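Local coordinates for oligopeptide-binding protein oppA (Lactococcus lactis, PDB 3DRF) that serves as the peptide-capturing receptor of the OppABCDF ABC transporter, which takes up oligopeptides, and closes around its bound peptide like a Venus fly-trap, at residues N331-I336 against K533-P538; I336-N341 against K374-Q379. One frame throughout, in Å; residues are numbered along the deposited sequence.

Contact 1. Residues N331-I336 against K533-P538; sequences NVRQAI and KAYVIP
Arg333 reaches from helix 330-339 across to the C-terminal end of helix 516-533 and grips its last carbonyl, Lys533 O, side-on. Its NE lies 3.0 Å from Lys533 O. Its NH2 lies 2.9 Å from Lys533 O, so one carbonyl accepts two hydrogen bonds, both moderately bent. Lys533 O sits in the guanidinium plane, and its C=O points almost straight at NE. The bend of the arginine chain at CG-CD (chi3 -53°) brings NE round to this oxygen. The remaining nitrogen, NH1, bonds to Leu327 O, which further fixes the rotation of the group.

Lys533 is the last helical residue, and Ala534 leaves the helix with positive phi (60°). This helix-to-strand connection, leading into strand 536-549 of the large mixed sheet, belongs to the solute-binding protein fold. The turn directs the Ala534 methyl at the neighbouring helix, where CB stands 3.9 Å from Arg333 CB and equally far from Gln334 CG. Ala534 O lies 3.3 Å from Arg333 CD. Beyond CG the extended chain carries the Gln334 amide away from the methyl, to where NE2 bonds to Lys532 O.

Tyr535 runs beside Arg333 in the same direction. Its CE1 approaches one face of the guanidinium, 3.5 Å from NH2, with the two planes inclined by 39°. Beyond the ring, Tyr535 OH and Lys533 NZ both engage Asp498 OD1, the latter as a salt bridge.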
loop_
_atom_site.group_PDB
_atom_site.type_symbol
_atom_site.label_atom_id
_atom_site.label_comp_id
_atom_site.label_asym_id
_atom_site.label_seq_id
_atom_site.Cartn_x
_atom_site.Cartn_y
_atom_site.Cartn_z
ATOM N N ASN A 331 -8.723 26.713 -4.881
ATOM C CA ASN A 331 -7.799 27.635 -4.174
ATOM C C ASN A 331 -7.564 27.245 -2.726
ATOM O O ASN A 331 -6.523 27.429 -2.230
ATOM C CB ASN A 331 -8.335 29.082 -4.246
ATOM C CG ASN A 331 -8.027 29.749 -5.584
ATOM O OD1 ASN A 331 -8.005 29.115 -6.565
ATOM N ND2 ASN A 331 -7.787 31.041 -5.572
ATOM N N VAL A 332 -8.631 26.782 -2.062
ATOM C CA VAL A 332 -8.504 26.295 -0.670
ATOM C C VAL A 332 -7.566 25.067 -0.541
ATOM O O VAL A 332 -6.739 25.015 0.262
ATOM C CB VAL A 332 -9.904 26.008 -0.078
ATOM C CG1 VAL A 332 -9.799 25.465 1.366
ATOM C CG2 VAL A 332 -10.722 27.344 -0.042
ATOM N N ARG A 333 -7.801 24.106 -1.413
ATOM C CA ARG A 333 -6.953 22.872 -1.454
ATOM C C ARG A 333 -5.478 23.214 -1.657
ATOM O O ARG A 333 -4.647 22.735 -1.002
ATOM C CB ARG A 333 -7.416 21.899 -2.596
ATOM C CG ARG A 333 -8.867 21.375 -2.313
ATOM C CD ARG A 333 -9.266 20.174 -3.220
ATOM N NE ARG A 333 -9.070 20.449 -4.668
ATOM C CZ ARG A 333 -10.009 20.931 -5.476
ATOM N NH1 ARG A 333 -11.199 21.267 -5.014
ATOM N NH2 ARG A 333 -9.764 21.124 -6.767
ATOM N N GLN A 334 -5.224 24.104 -2.611
ATOM C CA GLN A 334 -3.859 24.519 -2.916
ATOM C C GLN A 334 -3.235 25.302 -1.744
ATOM O O GLN A 334 -2.130 25.044 -1.354
ATOM C CB GLN A 334 -3.848 25.398 -4.187
ATOM C CG GLN A 334 -4.172 24.599 -5.515
ATOM C CD GLN A 334 -4.214 25.504 -6.713
ATOM O OE1 GLN A 334 -4.176 26.680 -6.569
ATOM N NE2 GLN A 334 -4.231 24.929 -7.888
ATOM N N ALA A 335 -4.029 26.210 -1.167
ATOM C CA ALA A 335 -3.539 27.079 -0.070
ATOM C C ALA A 335 -3.103 26.227 1.148
ATOM O O ALA A 335 -2.097 26.442 1.729
ATOM C CB ALA A 335 -4.620 28.165 0.336
ATOM N N ILE A 336 -3.934 25.243 1.466
ATOM C CA ILE A 336 -3.679 24.382 2.632
ATOM C C ILE A 336 -2.370 23.567 2.403
ATOM O O ILE A 336 -1.623 23.349 3.273
ATOM C CB ILE A 336 -4.933 23.550 2.940
ATOM C CG1 ILE A 336 -6.013 24.478 3.519
ATOM C CG2 ILE A 336 -4.620 22.362 3.949
ATOM C CD1 ILE A 336 -7.418 23.812 3.682
ATOM N N LYS A 533 -4.776 20.092 -9.511
ATOM C CA LYS A 533 -6.110 19.785 -9.007
ATOM C C LYS A 533 -6.092 19.771 -7.464
ATOM O O LYS A 533 -7.032 20.156 -6.847
ATOM C CB LYS A 533 -6.569 18.402 -9.511
ATOM C CG LYS A 533 -6.865 18.283 -11.039
ATOM C CD LYS A 533 -8.206 18.767 -11.472
ATOM C CE LYS A 533 -8.438 18.561 -12.992
ATOM N NZ LYS A 533 -9.954 18.856 -13.326
ATOM N N ALA A 534 -5.021 19.241 -6.911
ATOM C CA ALA A 534 -4.779 19.284 -5.476
ATOM C C ALA A 534 -5.898 18.576 -4.692
ATOM O O ALA A 534 -6.246 18.951 -3.619
ATOM C CB ALA A 534 -4.612 20.770 -5.011
ATOM N N TYR A 535 -6.378 17.478 -5.263
ATOM C CA TYR A 535 -7.254 16.587 -4.508
ATOM C C TYR A 535 -6.478 15.840 -3.423
ATOM O O TYR A 535 -7.049 15.499 -2.444
ATOM C CB TYR A 535 -7.903 15.576 -5.458
ATOM C CG TYR A 535 -8.780 16.179 -6.575
ATOM C CD1 TYR A 535 -9.633 17.254 -6.359
ATOM C CD2 TYR A 535 -8.758 15.643 -7.863
ATOM C CE1 TYR A 535 -10.442 17.748 -7.386
ATOM C CE2 TYR A 535 -9.563 16.144 -8.877
ATOM C CZ TYR A 535 -10.397 17.161 -8.618
ATOM O OH TYR A 535 -11.253 17.689 -9.577
ATOM N N VAL A 536 -5.180 15.650 -3.675
ATOM C CA VAL A 536 -4.241 15.152 -2.661
ATOM C C VAL A 536 -2.969 16.000 -2.821
ATOM O O VAL A 536 -2.733 16.553 -3.863
ATOM C CB VAL A 536 -3.937 13.640 -2.858
ATOM C CG1 VAL A 536 -5.232 12.794 -2.704
ATOM C CG2 VAL A 536 -3.260 13.387 -4.229
ATOM N N ILE A 537 -2.211 16.067 -1.752
ATOM C CA ILE A 537 -0.948 16.811 -1.740
ATOM C C ILE A 537 0.183 15.816 -1.337
ATOM O O ILE A 537 0.166 15.234 -0.317
ATOM C CB ILE A 537 -0.981 17.963 -0.683
ATOM C CG1 ILE A 537 -2.209 18.920 -0.848
ATOM C CG2 ILE A 537 0.347 18.758 -0.700
ATOM C CD1 ILE A 537 -2.229 19.709 -2.188
ATOM N N PRO A 538 1.195 15.690 -2.208
ATOM C CA PRO A 538 2.306 14.768 -1.881
ATOM C C PRO A 538 3.025 15.292 -0.631
ATOM O O PRO A 538 3.221 16.461 -0.504
ATOM C CB PRO A 538 3.239 14.860 -3.091
ATOM C CG PRO A 538 2.357 15.407 -4.218
ATOM C CD PRO A 538 1.392 16.334 -3.532
#

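Contact 2. Residues I336-N341 against K374-Q379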
loop_
_atom_site.group_PDB
_atom_site.type_symbol
_atom_site.label_atom_id
_atom_site.label_comp_id
_atom_site.label_asym_id
_atom_site.label_seq_id
_atom_site.Cartn_x
_atom_site.Cartn_y
_atom_site.Cartn_z
ATOM N N ILE A 336 -3.934 25.243 1.466
ATOM C CA ILE A 336 -3.679 24.382 2.632
ATOM C C ILE A 336 -2.370 23.567 2.403
ATOM O O ILE A 336 -1.623 23.349 3.273
ATOM C CB ILE A 336 -4.933 23.550 2.940
ATOM C CG1 ILE A 336 -6.013 24.478 3.519
ATOM C CG2 ILE A 336 -4.620 22.362 3.949
ATOM C CD1 ILE A 336 -7.418 23.812 3.682
ATOM N N GLY A 337 -2.132 23.182 1.145
ATOM C CA GLY A 337 -0.857 22.552 0.751
ATOM C C GLY A 337 0.363 23.490 0.868
ATOM O O GLY A 337 1.322 23.147 1.431
ATOM N N TYR A 338 0.199 24.718 0.369
ATOM C CA TYR A 338 1.328 25.693 0.435
ATOM C C TYR A 338 1.683 26.126 1.865
ATOM O O TYR A 338 2.764 26.548 2.112
ATOM C CB TYR A 338 1.062 26.944 -0.435
ATOM C CG TYR A 338 1.218 26.679 -1.923
ATOM C CD1 TYR A 338 2.433 26.255 -2.446
ATOM C CD2 TYR A 338 0.155 26.866 -2.802
ATOM C CE1 TYR A 338 2.598 25.997 -3.826
ATOM C CE2 TYR A 338 0.307 26.623 -4.178
ATOM C CZ TYR A 338 1.535 26.187 -4.665
ATOM O OH TYR A 338 1.662 25.955 -6.007
ATOM N N ALA A 339 0.729 26.036 2.760
ATOM C CA ALA A 339 0.942 26.534 4.166
ATOM C C ALA A 339 1.771 25.545 5.014
ATOM O O ALA A 339 2.337 25.904 5.981
ATOM C CB ALA A 339 -0.400 26.747 4.827
ATOM N N ARG A 340 1.793 24.258 4.656
ATOM C CA ARG A 340 2.598 23.311 5.459
ATOM C C ARG A 340 4.105 23.597 5.298
ATOM O O ARG A 340 4.552 24.095 4.319
ATOM C CB ARG A 340 2.340 21.812 5.070
ATOM C CG ARG A 340 0.918 21.308 5.457
ATOM C CD ARG A 340 0.868 19.760 5.443
ATOM N NE ARG A 340 1.203 19.235 4.114
ATOM C CZ ARG A 340 1.351 17.939 3.882
ATOM N NH1 ARG A 340 1.666 17.548 2.692
ATOM N NH2 ARG A 340 1.180 17.076 4.866
ATOM N N ASN A 341 4.827 23.244 6.371
ATOM C CA ASN A 341 6.265 23.325 6.415
ATOM C C ASN A 341 6.927 21.940 6.485
ATOM O O ASN A 341 7.610 21.622 7.410
ATOM C CB ASN A 341 6.705 24.193 7.629
ATOM C CG ASN A 341 6.166 23.691 8.947
ATOM O OD1 ASN A 341 5.228 23.010 9.029
ATOM N ND2 ASN A 341 6.840 24.085 10.013
ATOM N N LYS A 374 7.065 20.616 -10.041
ATOM C CA LYS A 374 6.998 21.405 -8.824
ATOM C C LYS A 374 5.674 21.104 -8.121
ATOM O O LYS A 374 4.624 21.101 -8.693
ATOM C CB LYS A 374 7.044 22.882 -9.139
ATOM C CG LYS A 374 8.208 23.314 -9.990
ATOM C CD LYS A 374 9.561 22.907 -9.409
ATOM C CE LYS A 374 10.747 23.355 -10.309
ATOM N NZ LYS A 374 11.933 22.612 -9.932
ATOM N N GLY A 375 5.807 20.870 -6.838
ATOM C CA GLY A 375 4.684 20.590 -5.971
ATOM C C GLY A 375 4.648 21.565 -4.793
ATOM O O GLY A 375 4.826 22.737 -4.961
ATOM N N TYR A 376 4.476 21.016 -3.616
ATOM C CA TYR A 376 4.220 21.777 -2.368
ATOM C C TYR A 376 5.379 21.558 -1.411
ATOM O O TYR A 376 5.251 21.751 -0.228
ATOM C CB TYR A 376 2.832 21.369 -1.742
ATOM C CG TYR A 376 1.675 21.655 -2.694
ATOM C CD1 TYR A 376 0.960 22.867 -2.651
ATOM C CD2 TYR A 376 1.360 20.747 -3.713
ATOM C CE1 TYR A 376 -0.052 23.118 -3.565
ATOM C CE2 TYR A 376 0.356 21.008 -4.603
ATOM C CZ TYR A 376 -0.334 22.193 -4.539
ATOM O OH TYR A 376 -1.321 22.494 -5.423
ATOM N N GLU A 377 6.517 21.188 -1.976
ATOM C CA GLU A 377 7.715 20.880 -1.171
ATOM C C GLU A 377 8.390 22.107 -0.488
ATOM O O GLU A 377 9.214 21.948 0.355
ATOM C CB GLU A 377 8.741 20.081 -2.013
ATOM C CG GLU A 377 9.332 20.841 -3.227
ATOM C CD GLU A 377 8.501 20.785 -4.520
ATOM O OE1 GLU A 377 7.418 20.312 -4.487
ATOM O OE2 GLU A 377 8.969 21.289 -5.529
ATOM N N LYS A 378 7.998 23.305 -0.933
ATOM C CA LYS A 378 8.463 24.562 -0.334
ATOM C C LYS A 378 7.275 25.311 0.257
ATOM O O LYS A 378 6.321 25.543 -0.394
ATOM C CB LYS A 378 9.143 25.433 -1.415
ATOM C CG LYS A 378 9.638 26.777 -0.942
ATOM C CD LYS A 378 10.404 27.434 -2.039
ATOM C CE LYS A 378 10.979 28.830 -1.594
ATOM N NZ LYS A 378 11.755 28.727 -0.335
ATOM N N GLN A 379 7.384 25.661 1.537
ATOM C CA GLN A 379 6.327 26.431 2.189
ATOM C C GLN A 379 6.174 27.789 1.472
ATOM O O GLN A 379 7.144 28.386 1.128
ATOM C CB GLN A 379 6.642 26.654 3.679
ATOM C CG GLN A 379 5.441 27.326 4.411
ATOM C CD GLN A 379 5.710 27.551 5.910
ATOM O OE1 GLN A 379 4.854 27.403 6.720
ATOM N NE2 GLN A 379 6.894 27.947 6.218
HETATM O O HOH W 1 3.807 24.564 -6.799
HETATM O O HOH W 2 -0.671 24.684 -7.016
HETATM O O HOH W 3 5.676 22.249 2.566
HETATM O O HOH W 4 3.937 18.854 0.577
#
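Tyr338 and Tyr376 make the aromatic part of the contact. Their ring centroids are 4.6 Å apart and their planes meet at 47°, an oblique pairing. Tyr376 CE1 stands over the centre of the Tyr338 face and comes within 3.6 Å of Tyr338 CE2. The neighbouring atom, Tyr376 CD1, rests against the helix backbone, 3.6 Å from Gly337 C. Gly337, with no side chain, presents bare backbone to this ring atom.

Water extends the aromatic contact at the phenol ends. One water joins Tyr338 OH to Gly375 O, and another joins it to Tyr376 OH, donating to the latter at 2.8 Å. Both hydroxyls also have protein partners: Lys383 NZ for Tyr338 and Asn531 O for Tyr376. A third water donates to Arg340 O and to Tyr376 O, tying the backbones together where the helix has ended.

Gln379 adds a further patch of packing. Its CG is anti to the backbone N (chi1 -173°), and the methylene chain lies against the carbonyls of the last turn and the residue beyond it, with CG 3.4 Å from Arg340 O. Its CA makes a CA-H...O contact with Tyr338 O at 3.6 Å.

Within the loop, Glu377 folds back so that OE1 accepts from Gly375 N at 2.9 Å through its syn lone pair, with an N-H...O angle of 130°. The whole is a helix C-terminus, just before helix 342-349, packed against the irregular loop that leads into helix 381-390 of this solute-binding protein fold.

Contacts 1 and 2 have centres about 9 Å apart and share Ile336 on helix 330-339, contact 1 using the earlier part of that helix and contact 2 its C-terminal end. Along the chain, residues 374-379 come 33 residues after 336-341, whereas 533-538 follow much later, so the span bridged by contact 2 falls within that of contact 1. The contacts also touch directly: Tyr376 OH is 3.5 Å from Gln334 CG and 3.7 Å from Ala534 CB, while Tyr376 CD2 is 3.7 Å from Ile537 CG2. One tyrosine thus fills the junction of helix, loop and turn, joining distant sequence regions beside strand 536-549 on one side of the receptor.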